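Local coordinates for protein Cfl (Pectobacterium brasiliense, PDB 7A9J) that is a coronafacic acid ligase of the ATP-dependent AMP-binding enzyme family, probably activating carboxylic acids for amide synthesis, at residues E144-I149 / N158-W163; R129-K134 / D150-D155. The protein carries 1 engineered substitution. One frame throughout, in Å; residues are numbered along the deposited sequence.

How the contacts relate
Along the chain, helix 127-132 comes first, then helix 134-138, strand 145-148, the loop that follows it, and strand 160-162. Contact 1 pairs the two strands and closes the loop between them; contact 2 brings that loop, at 150-155, back against the end of helix 127-132 and the start of helix 134-138, closing the longer connection that runs through helix 134-138 and strand 145-148. The segments alternate in sequence, so the two contacts cross rather than nest. Their centres lie about 9 Å apart and they touch directly: Phe130 packs on Val148, and Leu151 on the backbone of His161. Together they tie the edge of the five-stranded parallel sheet to a helix covering one of its faces.

Contact 1: residues E144-I149 / N158-W163; sequences EKIWVI and NNTHNW
Trp147 and His161 stand on the same face of the sheet, side chains crossing at a slant. His161 CB approaches Trp147 CD1 to 3.6 Å, and the ring planes are 40° apart, an oblique pairing. In both residues CG is anti to the carbonyl carbon, which tips both rings back toward the N-terminal ends of their strands. The indole meets Asn162 O at its edge, in plane, while Lys145 CB covers one of its faces. Lys145 bends at chi2 (-72°), bringing its amine near the imidazole, where a water bridges them: it accepts from Lys145 NZ at 2.8 Å, is hydrogen-bonded to Asn159 OD1, and lies in the plane of the His161 ring beside NE2. The other ring nitrogen, ND1, is hydrogen-bonded to Glu165.

The opposite face carries Ile146 and Thr160. Ile146 CD1 reaches Thr160 OG1 at 3.8 Å; that hydroxyl is hydrogen-bonded to Glu138. Phe130 of helix 127-132 covers both residues.

Between the faces the parallel register is set by Ile146 N to Asn159 O (2.9 Å), His161 N to Ile146 O (2.7 Å) and Val148 N to His161 O (3.0 Å). Trp163 N still bonds Val148 O, but from above the carbonyl plane, as the chain turns into helix 163-166, N-capped by Asn162 through Glu164 N. There Ile149 and Trp163 run side by side, CG1 of Ile149 lying over one face of the Trp163 indole, 3.5 Å above its plane and toward the rim. The pairing adds edge strand 160-162 to strand 145-148, completing one side of a five-stranded parallel sheet flanked by helices in the AMP-binding region of this adenylate-forming enzyme.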
ATOM      1  N   GLU A 144       3.423 -26.203  16.519  1.00 45.02           N
ATOM      2  CA  GLU A 144       2.818 -27.526  16.715  1.00 49.89           C
ATOM      3  C   GLU A 144       2.197 -28.105  15.437  1.00 44.57           C
ATOM      4  O   GLU A 144       2.044 -29.339  15.330  1.00 40.53           O
ATOM      5  CB  GLU A 144       1.734 -27.450  17.790  1.00 58.05           C
ATOM      6  CG  GLU A 144       2.183 -26.930  19.141  1.00 61.53           C
ATOM      7  CD  GLU A 144       1.002 -26.423  19.990  1.00 87.01           C
ATOM      8  OE1 GLU A 144      -0.111 -27.015  19.919  1.00 87.11           O
ATOM      9  OE2 GLU A 144       1.189 -25.419  20.716  1.00 86.42           O
ATOM     10  N   LYS A 145       1.770 -27.246  14.516  1.00 43.14           N
ATOM     11  CA  LYS A 145       1.223 -27.617  13.223  1.00 48.68           C
ATOM     12  C   LYS A 145       1.802 -26.711  12.152  1.00 41.46           C
ATOM     13  O   LYS A 145       1.798 -25.486  12.297  1.00 39.57           O
ATOM     14  CB  LYS A 145      -0.302 -27.462  13.196  1.00 40.40           C
ATOM     15  CG  LYS A 145      -0.994 -28.267  14.297  1.00 45.71           C
ATOM     16  CD  LYS A 145      -0.946 -29.707  13.986  1.00 44.64           C
ATOM     17  CE  LYS A 145      -1.337 -30.539  15.245  1.00 51.25           C
ATOM     18  NZ  LYS A 145      -1.509 -31.984  14.965  1.00 55.47           N
ATOM     19  N   ILE A 146       2.229 -27.328  11.065  1.00 39.38           N
ATOM     20  CA  ILE A 146       2.705 -26.662   9.858  1.00 35.68           C
ATOM     21  C   ILE A 146       1.886 -27.271   8.719  1.00 38.01           C
ATOM     22  O   ILE A 146       2.091 -28.431   8.391  1.00 40.08           O
ATOM     23  CB  ILE A 146       4.210 -26.941   9.640  1.00 41.09           C
ATOM     24  CG1 ILE A 146       5.020 -26.450  10.843  1.00 41.05           C
ATOM     25  CG2 ILE A 146       4.708 -26.357   8.301  1.00 41.12           C
ATOM     26  CD1 ILE A 146       6.469 -26.922  10.837  1.00 39.51           C
ATOM     27  N   TRP A 147       1.035 -26.486   8.071  1.00 35.98           N
ATOM     28  CA  TRP A 147       0.287 -26.947   6.909  1.00 37.47           C
ATOM     29  C   TRP A 147       0.795 -26.246   5.654  1.00 34.87           C
ATOM     30  O   TRP A 147       1.047 -25.025   5.675  1.00 31.56           O
ATOM     31  CB  TRP A 147      -1.207 -26.649   7.059  1.00 38.84           C
ATOM     32  CG  TRP A 147      -1.971 -27.405   8.149  1.00 37.90           C
ATOM     33  CD1 TRP A 147      -2.534 -28.656   8.052  1.00 38.06           C
ATOM     34  CD2 TRP A 147      -2.321 -26.911   9.454  1.00 35.98           C
ATOM     35  NE1 TRP A 147      -3.182 -28.988   9.232  1.00 41.47           N
ATOM     36  CE2 TRP A 147      -3.086 -27.928  10.095  1.00 41.64           C
ATOM     37  CE3 TRP A 147      -2.062 -25.725  10.143  1.00 36.33           C
ATOM     38  CZ2 TRP A 147      -3.562 -27.794  11.390  1.00 37.37           C
ATOM     39  CZ3 TRP A 147      -2.549 -25.569  11.413  1.00 36.26           C
ATOM     40  CH2 TRP A 147      -3.321 -26.611  12.027  1.00 36.14           C
ATOM     41  N   VAL A 148       0.947 -27.008   4.574  1.00 34.27           N
ATOM     42  CA  VAL A 148       1.581 -26.537   3.334  1.00 33.75           C
ATOM     43  C   VAL A 148       0.700 -26.981   2.169  1.00 34.35           C
ATOM     44  O   VAL A 148       0.431 -28.189   2.007  1.00 35.11           O
ATOM     45  CB  VAL A 148       2.988 -27.109   3.154  1.00 37.50           C
ATOM     46  CG1 VAL A 148       3.618 -26.639   1.820  1.00 38.01           C
ATOM     47  CG2 VAL A 148       3.843 -26.814   4.360  1.00 35.24           C
ATOM     48  N   ILE A 149       0.267 -26.023   1.362  1.00 31.67           N
ATOM     49  CA  ILE A 149      -0.448 -26.361   0.138  1.00 33.79           C
ATOM     50  C   ILE A 149       0.520 -27.023  -0.817  1.00 36.00           C
ATOM     51  O   ILE A 149       1.623 -26.504  -1.068  1.00 36.64           O
ATOM     52  CB  ILE A 149      -1.045 -25.085  -0.484  1.00 32.64           C
ATOM     53  CG1 ILE A 149      -1.993 -24.416   0.503  1.00 33.02           C
ATOM     54  CG2 ILE A 149      -1.731 -25.435  -1.816  1.00 34.79           C
ATOM     55  CD1 ILE A 149      -2.558 -23.045  -0.009  1.00 35.43           C
ATOM     56  N   ASN A 158       6.249 -35.666  11.320  1.00 56.64           N
ATOM     57  CA  ASN A 158       6.448 -34.818  12.507  1.00 60.13           C
ATOM     58  C   ASN A 158       5.266 -33.866  12.612  1.00 51.54           C
ATOM     59  O   ASN A 158       4.119 -34.338  12.709  1.00 58.26           O
ATOM     60  CB  ASN A 158       7.810 -34.134  12.424  1.00 58.99           C
ATOM     61  CG  ASN A 158       8.912 -35.112  12.334  1.00 65.95           C
ATOM     62  OD1 ASN A 158       8.896 -36.140  13.019  1.00 62.45           O
ATOM     63  ND2 ASN A 158       9.871 -34.844  11.462  1.00 66.65           N
ATOM     64  N   ASN A 159       5.469 -32.556  12.556  1.00 49.61           N
ATOM     65  CA  ASN A 159       4.370 -31.617  12.636  1.00 42.97           C
ATOM     66  C   ASN A 159       4.034 -30.982  11.294  1.00 40.13           C
ATOM     67  O   ASN A 159       3.257 -30.038  11.256  1.00 44.25           O
ATOM     68  CB  ASN A 159       4.658 -30.531  13.659  1.00 50.62           C
ATOM     69  CG  ASN A 159       4.736 -31.085  15.041  1.00 56.85           C
ATOM     70  OD1 ASN A 159       4.008 -32.023  15.377  1.00 57.13           O
ATOM     71  ND2 ASN A 159       5.631 -30.530  15.856  1.00 57.44           N
ATOM     72  N   THR A 160       4.565 -31.507  10.200  1.00 43.28           N
ATOM     73  CA  THR A 160       4.298 -30.928   8.885  1.00 42.39           C
ATOM     74  C   THR A 160       3.229 -31.737   8.174  1.00 39.11           C
ATOM     75  O   THR A 160       3.361 -32.960   8.059  1.00 41.99           O
ATOM     76  CB  THR A 160       5.589 -30.902   8.083  1.00 49.07           C
ATOM     77  OG1 THR A 160       6.515 -30.130   8.849  1.00 42.99           O
ATOM     78  CG2 THR A 160       5.389 -30.220   6.736  1.00 43.63           C
ATOM     79  N   HIS A 161       2.172 -31.034   7.731  1.00 42.00           N
ATOM     80  CA  HIS A 161       0.953 -31.627   7.199  1.00 44.73           C
ATOM     81  C   HIS A 161       0.631 -31.023   5.842  1.00 44.07           C
ATOM     82  O   HIS A 161       0.994 -29.882   5.539  1.00 38.39           O
ATOM     83  CB  HIS A 161      -0.231 -31.403   8.160  1.00 42.97           C
ATOM     84  CG  HIS A 161      -0.035 -32.059   9.485  1.00 48.65           C
ATOM     85  ND1 HIS A 161      -0.424 -33.362   9.743  1.00 52.15           N
ATOM     86  CD2 HIS A 161       0.545 -31.602  10.621  1.00 48.51           C
ATOM     87  CE1 HIS A 161      -0.093 -33.674  10.986  1.00 54.04           C
ATOM     88  NE2 HIS A 161       0.472 -32.614  11.548  1.00 48.00           N
ATOM     89  N   ASN A 162      -0.065 -31.794   5.024  1.00 43.89           N
ATOM     90  CA  ASN A 162      -0.590 -31.234   3.786  1.00 39.77           C
ATOM     91  C   ASN A 162      -1.818 -30.385   4.091  1.00 38.21           C
ATOM     92  O   ASN A 162      -2.631 -30.735   4.962  1.00 41.18           O
ATOM     93  CB  ASN A 162      -0.959 -32.386   2.838  1.00 41.63           C
ATOM     94  CG  ASN A 162      -1.286 -31.917   1.434  1.00 41.60           C
ATOM     95  OD1 ASN A 162      -2.286 -31.221   1.214  1.00 40.01           O
ATOM     96  ND2 ASN A 162      -0.440 -32.303   0.469  1.00 43.79           N
ATOM     97  N   TRP A 163      -1.978 -29.297   3.330  1.00 32.46           N
ATOM     98  CA  TRP A 163      -3.137 -28.414   3.456  1.00 30.47           C
ATOM     99  C   TRP A 163      -4.456 -29.191   3.387  1.00 35.37           C
ATOM    100  O   TRP A 163      -5.427 -28.839   4.073  1.00 36.34           O
ATOM    101  CB  TRP A 163      -3.124 -27.382   2.330  1.00 34.23           C
ATOM    102  CG  TRP A 163      -4.407 -26.665   2.123  1.00 30.98           C
ATOM    103  CD1 TRP A 163      -5.384 -26.937   1.180  1.00 38.26           C
ATOM    104  CD2 TRP A 163      -4.871 -25.557   2.878  1.00 32.09           C
ATOM    105  NE1 TRP A 163      -6.406 -26.049   1.314  1.00 33.87           N
ATOM    106  CE2 TRP A 163      -6.146 -25.210   2.366  1.00 30.89           C
ATOM    107  CE3 TRP A 163      -4.339 -24.825   3.939  1.00 34.23           C
ATOM    108  CZ2 TRP A 163      -6.881 -24.151   2.871  1.00 33.85           C
ATOM    109  CZ3 TRP A 163      -5.059 -23.717   4.422  1.00 33.78           C
ATOM    110  CH2 TRP A 163      -6.334 -23.422   3.906  1.00 32.46           C
TER
HETATM  111  O   HOH W   1       1.257 -32.297  14.649  1.00 59.98           O

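Contact 2: residues R129-K134 / D150-D155; sequences RFYETK and DLKIED. With PO4 (phosphate ion), chain C.
Tyr131 lies beneath the extended chain of Lys152, whose CE sits over the centre of the phenol ring, 3.7 Å from its centroid, in a CH-pi contact. The amine beyond it makes a cation-pi interaction with the same face, NZ being 4.6 Å from the centroid and 12° off the ring normal. Phe130 CD2 covers the opposite face, so the ring is sandwiched.

Two bonds grip the phenol oxygen. Tyr131 OH donates to Asp155 OD2 at 2.5 Å, onto the anti lone pair of that oxygen, with the carboxylate turned 46° from the ring. It also accepts from Lys152 N at 2.9 Å. Beside it, Leu151 CD1 fills the corner between Tyr131 OH and Phe130 CE2, placed there by a CG anti to the backbone N (chi1 -175°).

The other carboxylate oxygen, Asp155 OD1, faces Lys134 across a long salt bridge (3.9 Å to NZ). A water joins the pair more closely, accepting from Lys134 NZ and hydrogen-bonded to Asp155 OD1; the stronger partner of Lys134 is Glu138, through a salt bridge. Away from the loop, Arg129 presents two N-H groups edge-on to a phosphate, probably from the crystallisation liquor, with Asp126 also on NH2.

The contact anchors the loop joining parallel strands 145-148 and 160-162, including its 3-10 segment 153-155, to the end of helix 127-132, which packs on the five-stranded parallel sheet, and the start of helix 134-138.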
ATOM      1  N   ARG A 129       6.578 -20.879  -0.992  1.00 34.62           N
ATOM      2  CA  ARG A 129       7.104 -20.170   0.190  1.00 35.52           C
ATOM      3  C   ARG A 129       7.709 -21.150   1.191  1.00 38.94           C
ATOM      4  O   ARG A 129       8.820 -20.946   1.702  1.00 33.63           O
ATOM      5  CB  ARG A 129       5.995 -19.334   0.842  1.00 31.94           C
ATOM      6  CG  ARG A 129       6.026 -17.837   0.390  1.00 35.31           C
ATOM      7  CD  ARG A 129       6.176 -17.676  -1.158  1.00 36.70           C
ATOM      8  NE  ARG A 129       4.954 -18.117  -1.876  1.00 34.21           N
ATOM      9  CZ  ARG A 129       4.661 -17.727  -3.118  1.00 37.71           C
ATOM     10  NH1 ARG A 129       5.508 -16.871  -3.744  1.00 39.17           N
ATOM     11  NH2 ARG A 129       3.573 -18.211  -3.735  1.00 37.20           N
ATOM     12  N   PHE A 130       7.007 -22.248   1.454  1.00 35.51           N
ATOM     13  CA  PHE A 130       7.530 -23.251   2.373  1.00 33.22           C
ATOM     14  C   PHE A 130       8.867 -23.813   1.922  1.00 37.86           C
ATOM     15  O   PHE A 130       9.765 -23.991   2.739  1.00 39.38           O
ATOM     16  CB  PHE A 130       6.484 -24.395   2.549  1.00 32.80           C
ATOM     17  CG  PHE A 130       6.957 -25.476   3.481  1.00 36.88           C
ATOM     18  CD1 PHE A 130       6.984 -25.238   4.855  1.00 36.13           C
ATOM     19  CD2 PHE A 130       7.292 -26.719   2.997  1.00 35.56           C
ATOM     20  CE1 PHE A 130       7.440 -26.273   5.720  1.00 39.06           C
ATOM     21  CE2 PHE A 130       7.796 -27.743   3.841  1.00 35.97           C
ATOM     22  CZ  PHE A 130       7.826 -27.506   5.219  1.00 39.49           C
ATOM     23  N   TYR A 131       8.997 -24.230   0.657  1.00 32.78           N
ATOM     24  CA  TYR A 131      10.186 -24.970   0.320  1.00 34.53           C
ATOM     25  C   TYR A 131      11.399 -24.047   0.224  1.00 37.08           C
ATOM     26  O   TYR A 131      12.520 -24.516   0.343  1.00 41.34           O
ATOM     27  CB  TYR A 131       9.990 -25.765  -0.972  1.00 36.80           C
ATOM     28  CG  TYR A 131       9.294 -27.060  -0.626  1.00 36.85           C
ATOM     29  CD1 TYR A 131      10.007 -28.091  -0.021  1.00 38.92           C
ATOM     30  CD2 TYR A 131       7.923 -27.213  -0.829  1.00 39.03           C
ATOM     31  CE1 TYR A 131       9.354 -29.332   0.324  1.00 40.86           C
ATOM     32  CE2 TYR A 131       7.277 -28.426  -0.477  1.00 38.54           C
ATOM     33  CZ  TYR A 131       7.990 -29.423   0.115  1.00 39.00           C
ATOM     34  OH  TYR A 131       7.378 -30.644   0.451  1.00 42.04           O
ATOM     35  N   GLU A 132      11.149 -22.751   0.082  1.00 36.89           N
ATOM     36  CA  GLU A 132      12.252 -21.777   0.146  1.00 44.17           C
ATOM     37  C   GLU A 132      12.747 -21.568   1.578  1.00 45.33           C
ATOM     38  O   GLU A 132      13.824 -20.982   1.796  1.00 43.10           O
ATOM     39  CB  GLU A 132      11.742 -20.433  -0.405  1.00 42.47           C
ATOM     40  CG  GLU A 132      11.774 -20.333  -1.926  1.00 51.29           C
ATOM     41  CD  GLU A 132      10.924 -19.169  -2.486  1.00 63.08           C
ATOM     42  OE1 GLU A 132      10.329 -18.362  -1.709  1.00 66.56           O
ATOM     43  OE2 GLU A 132      10.855 -19.060  -3.734  1.00 67.68           O
ATOM     44  N   THR A 133      11.957 -22.002   2.554  1.00 39.48           N
ATOM     45  CA  THR A 133      12.113 -21.661   3.965  1.00 41.16           C
ATOM     46  C   THR A 133      12.039 -22.895   4.860  1.00 42.59           C
ATOM     47  O   THR A 133      11.814 -22.766   6.068  1.00 42.16           O
ATOM     48  CB  THR A 133      11.014 -20.676   4.366  1.00 43.74           C
ATOM     49  OG1 THR A 133      10.771 -19.779   3.280  1.00 44.63           O
ATOM     50  CG2 THR A 133      11.487 -19.823   5.547  1.00 46.98           C
ATOM     51  N   LYS A 134      12.175 -24.084   4.284  1.00 41.18           N
ATOM     52  CA  LYS A 134      11.718 -25.294   4.962  1.00 45.44           C
ATOM     53  C   LYS A 134      12.497 -25.547   6.254  1.00 43.98           C
ATOM     54  O   LYS A 134      11.915 -25.825   7.311  1.00 44.86           O
ATOM     55  CB  LYS A 134      11.886 -26.499   4.024  1.00 38.78           C
ATOM     56  CG  LYS A 134      11.400 -27.813   4.693  1.00 46.49           C
ATOM     57  CD  LYS A 134      11.157 -28.875   3.672  1.00 46.07           C
ATOM     58  CE  LYS A 134      10.736 -30.200   4.351  1.00 40.06           C
ATOM     59  NZ  LYS A 134      11.763 -30.881   5.195  1.00 44.95           N
ATOM     60  N   ASP A 150       0.139 -28.207  -1.323  1.00 33.97           N
ATOM     61  CA  ASP A 150       0.958 -28.989  -2.242  1.00 38.31           C
ATOM     62  C   ASP A 150       2.266 -29.452  -1.604  1.00 36.34           C
ATOM     63  O   ASP A 150       3.247 -29.670  -2.321  1.00 39.44           O
ATOM     64  CB  ASP A 150       1.298 -28.237  -3.533  1.00 38.48           C
ATOM     65  CG  ASP A 150       0.083 -27.733  -4.271  1.00 51.58           C
ATOM     66  OD1 ASP A 150       0.010 -26.501  -4.502  1.00 61.29           O
ATOM     67  OD2 ASP A 150      -0.750 -28.572  -4.669  1.00 49.89           O
ATOM     68  N   LEU A 151       2.251 -29.693  -0.277  1.00 36.72           N
ATOM     69  CA  LEU A 151       3.336 -30.428   0.377  1.00 39.83           C
ATOM     70  C   LEU A 151       3.713 -31.687  -0.394  1.00 43.94           C
ATOM     71  O   LEU A 151       2.841 -32.493  -0.759  1.00 40.28           O
ATOM     72  CB  LEU A 151       2.907 -30.773   1.814  1.00 36.77           C
ATOM     73  CG  LEU A 151       3.971 -31.439   2.689  1.00 37.09           C
ATOM     74  CD1 LEU A 151       5.031 -30.319   3.040  1.00 34.91           C
ATOM     75  CD2 LEU A 151       3.376 -32.030   3.948  1.00 38.99           C
ATOM     76  N   LYS A 152       5.019 -31.914  -0.609  1.00 41.31           N
ATOM     77  CA  LYS A 152       5.447 -33.186  -1.181  1.00 45.13           C
ATOM     78  C   LYS A 152       5.226 -34.302  -0.172  1.00 43.29           C
ATOM     79  O   LYS A 152       5.400 -34.122   1.038  1.00 43.28           O
ATOM     80  CB  LYS A 152       6.930 -33.138  -1.590  1.00 43.50           C
ATOM     81  CG  LYS A 152       7.202 -31.878  -2.418  1.00 40.32           C
ATOM     82  CD  LYS A 152       8.671 -31.798  -2.870  1.00 44.06           C
ATOM     83  CE  LYS A 152       8.999 -30.327  -3.310  1.00 51.80           C
ATOM     84  NZ  LYS A 152      10.317 -30.309  -4.047  1.00 61.03           N
ATOM     85  N   ILE A 153       4.751 -35.449  -0.654  1.00 45.76           N
ATOM     86  CA  ILE A 153       4.345 -36.458   0.314  1.00 44.07           C
ATOM     87  C   ILE A 153       5.498 -36.950   1.174  1.00 49.32           C
ATOM     88  O   ILE A 153       5.289 -37.301   2.335  1.00 53.42           O
ATOM     89  CB  ILE A 153       3.660 -37.644  -0.402  1.00 48.48           C
ATOM     90  CG1 ILE A 153       4.530 -38.224  -1.511  1.00 53.01           C
ATOM     91  CG2 ILE A 153       2.322 -37.199  -0.976  1.00 69.39           C
ATOM     92  CD1 ILE A 153       3.841 -39.358  -2.192  1.00 59.59           C
ATOM     93  N   GLU A 154       6.718 -37.021   0.635  1.00 49.61           N
ATOM     94  CA  GLU A 154       7.829 -37.451   1.490  1.00 49.24           C
ATOM     95  C   GLU A 154       8.100 -36.500   2.663  1.00 47.57           C
ATOM     96  O   GLU A 154       8.906 -36.862   3.540  1.00 48.07           O
ATOM     97  CB  GLU A 154       9.114 -37.615   0.686  1.00 48.68           C
ATOM     98  CG  GLU A 154       9.687 -36.342   0.059  1.00 47.41           C
ATOM     99  CD  GLU A 154       9.012 -35.971  -1.248  1.00 59.40           C
ATOM    100  OE1 GLU A 154       9.593 -35.120  -1.966  1.00 53.39           O
ATOM    101  OE2 GLU A 154       7.913 -36.546  -1.552  1.00 53.32           O
ATOM    102  N   ASP A 155       7.482 -35.326   2.697  1.00 47.97           N
ATOM    103  CA  ASP A 155       7.656 -34.346   3.772  1.00 48.45           C
ATOM    104  C   ASP A 155       6.482 -34.290   4.737  1.00 44.73           C
ATOM    105  O   ASP A 155       6.469 -33.439   5.630  1.00 47.47           O
ATOM    106  CB  ASP A 155       7.911 -32.938   3.189  1.00 48.07           C
ATOM    107  CG  ASP A 155       9.195 -32.887   2.359  1.00 41.49           C
ATOM    108  OD1 ASP A 155      10.200 -33.515   2.762  1.00 46.82           O
ATOM    109  OD2 ASP A 155       9.150 -32.262   1.280  1.00 47.35           O
TER
HETATM  110  P   PO4 C 602       3.244 -16.637  -7.131  1.00 48.93           P
HETATM  111  O1  PO4 C 602       4.549 -16.099  -6.502  1.00 51.82           O
HETATM  112  O2  PO4 C 602       3.523 -17.441  -8.382  1.00 63.92           O
HETATM  113  O3  PO4 C 602       2.391 -15.460  -7.492  1.00 50.31           O
HETATM  114  O4  PO4 C 602       2.482 -17.509  -6.194  1.00 51.86           O
HETATM  115  O   HOH W   2      11.062 -33.511   5.359  1.00 51.98           O